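PDB 1Y9W: acetyltransferase from Bacillus cereus, which probably transfers an acyl group, such as acetyl from acetyl-CoA, to a still unidentified acceptor. Local coordinates for residues N19-I22 with Q23-S27. Residues are numbered along the deposited sequence; the frame is centred on the assembly and turned at random.
Sequences NKVI and QYNMS
The carboxamide of Asn25 lies with one face over the carbonyl oxygen of Val21, which stands almost directly above the amide carbon, Val21 O to Asn25 CG 3.0 Å. Val21 CG1 lies on that same side, beyond the far end of the amide and nearer its nitrogen, 3.8 Å from Asn25 ND2. Asn25 OD1 accepts a hydrogen bond from Gln108 of the second subunit. With CG anti to its own carbonyl carbon (chi1 -71°), the amide folds back along the helix and runs beside Val21 rather than outward. The ring of Tyr24 instead leads away from this turn, leaving CB to rest against Lys20 O at 3.4 Å, and Tyr24 packs on Arg76 of the second subunit.

These groups sit on the ordinary i to i+4 ladder of helix 11-27. Val21 O receives Asn25 N at 3.0 Å, so one oxygen is gripped by the backbone while also facing the amide of the same residue. The bond from Met26 N to Ile22 O is nearly straight, with 173° at the hydrogen, and on the same i to i+4 pair Ile22 CG2 lies 4.3 Å from Met26 CG in a light apolar contact. On another flank the bent chain of Lys20 and the extended one of Gln23 lie side by side, pointing the same way.

Trp70 of the second subunit packs on Lys20 and Val21, and its Phe107 on Asn25. The helix therefore lends one flank to the partner chain, consistent with an exchanged N-terminal element in this GNAT dimer. Chemically, the Val21 carbonyl probably attracts the electron-poor amide carbon, but the acceptor pair Val21 O and Asn25 OD1, 3.1 Å apart, works against this, so any net attraction is modest; the intersubunit bond would limit rotation of the Asn25 side chain and hold its oxygen toward the interface.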
loop_
_atom_site.group_PDB
_atom_site.type_symbol
_atom_site.label_atom_id
_atom_site.label_comp_id
_atom_site.label_asym_id
_atom_site.label_seq_id
_atom_site.Cartn_x
_atom_site.Cartn_y
_atom_site.Cartn_z
ATOM N N ASN A 19 -0.184 -15.071 -1.525
ATOM C CA ASN A 19 1.051 -15.855 -1.475
ATOM C C ASN A 19 1.450 -16.431 -2.833
ATOM O O ASN A 19 2.639 -16.544 -3.142
ATOM C CB ASN A 19 0.925 -16.982 -0.446
ATOM C CG ASN A 19 0.781 -16.459 0.968
ATOM O OD1 ASN A 19 1.543 -15.594 1.403
ATOM N ND2 ASN A 19 -0.193 -16.986 1.696
ATOM N N LYS A 20 0.463 -16.807 -3.639
ATOM C CA LYS A 20 0.755 -17.326 -4.964
ATOM C C LYS A 20 1.363 -16.184 -5.783
ATOM O O LYS A 20 2.264 -16.404 -6.592
ATOM C CB LYS A 20 -0.522 -17.847 -5.614
ATOM C CG LYS A 20 -1.110 -19.059 -4.906
ATOM C CD LYS A 20 -0.596 -20.366 -5.488
ATOM C CE LYS A 20 0.901 -20.530 -5.319
ATOM N NZ LYS A 20 1.388 -21.730 -6.063
ATOM N N VAL A 21 0.879 -14.962 -5.555
ATOM C CA VAL A 21 1.398 -13.782 -6.250
ATOM C C VAL A 21 2.821 -13.466 -5.801
ATOM O O VAL A 21 3.673 -13.104 -6.615
ATOM C CB VAL A 21 0.543 -12.524 -5.984
ATOM C CG1 VAL A 21 1.271 -11.301 -6.483
ATOM C CG2 VAL A 21 -0.794 -12.640 -6.683
ATOM N N ILE A 22 3.073 -13.586 -4.501
ATOM C CA ILE A 22 4.405 -13.317 -3.961
ATOM C C ILE A 22 5.384 -14.399 -4.439
ATOM O O ILE A 22 6.528 -14.108 -4.817
ATOM C CB ILE A 22 4.375 -13.292 -2.412
ATOM C CG1 ILE A 22 3.411 -12.201 -1.931
ATOM C CG2 ILE A 22 5.777 -13.045 -1.863
ATOM C CD1 ILE A 22 3.265 -12.129 -0.420
ATOM N N GLN A 23 4.917 -15.646 -4.421
ATOM C CA GLN A 23 5.720 -16.778 -4.855
ATOM C C GLN A 23 6.156 -16.584 -6.305
ATOM O O GLN A 23 7.335 -16.737 -6.629
ATOM C CB GLN A 23 4.909 -18.069 -4.714
ATOM C CG GLN A 23 5.438 -19.230 -5.536
ATOM C CD GLN A 23 4.597 -20.484 -5.385
ATOM O OE1 GLN A 23 4.678 -21.179 -4.372
ATOM N NE2 GLN A 23 3.778 -20.775 -6.392
ATOM N N TYR A 24 5.198 -16.240 -7.167
ATOM C CA TYR A 24 5.465 -16.011 -8.589
ATOM C C TYR A 24 6.432 -14.849 -8.777
ATOM O O TYR A 24 7.354 -14.931 -9.581
ATOM C CB TYR A 24 4.156 -15.729 -9.336
ATOM C CG TYR A 24 4.324 -15.351 -10.801
ATOM C CD1 TYR A 24 4.792 -16.275 -11.742
ATOM C CD2 TYR A 24 4.015 -14.064 -11.244
ATOM C CE1 TYR A 24 4.948 -15.921 -13.099
ATOM C CE2 TYR A 24 4.168 -13.700 -12.591
ATOM C CZ TYR A 24 4.634 -14.632 -13.512
ATOM O OH TYR A 24 4.775 -14.263 -14.837
ATOM N N ASN A 25 6.215 -13.765 -8.039
ATOM C CA ASN A 25 7.099 -12.606 -8.135
ATOM C C ASN A 25 8.526 -13.045 -7.825
ATOM O O ASN A 25 9.452 -12.809 -8.603
ATOM C CB ASN A 25 6.689 -11.513 -7.135
ATOM C CG ASN A 25 5.386 -10.814 -7.514
ATOM O OD1 ASN A 25 4.861 -10.992 -8.617
ATOM N ND2 ASN A 25 4.867 -10.000 -6.597
ATOM N N MET A 26 8.693 -13.691 -6.678
ATOM C CA MET A 26 10.004 -14.155 -6.255
ATOM C C MET A 26 10.643 -15.070 -7.288
ATOM O O MET A 26 11.856 -15.034 -7.494
ATOM C CB MET A 26 9.895 -14.894 -4.917
ATOM C CG MET A 26 9.520 -14.011 -3.741
ATOM S SD MET A 26 10.711 -12.694 -3.489
ATOM C CE MET A 26 9.893 -11.361 -4.260
ATOM N N SER A 27 9.820 -15.887 -7.938
ATOM C CA SER A 27 10.310 -16.834 -8.929
ATOM C C SER A 27 10.870 -16.189 -10.191
ATOM O O SER A 27 11.634 -16.817 -10.925
ATOM C CB SER A 27 9.203 -17.820 -9.316
ATOM O OG SER A 27 8.192 -17.192 -10.077
#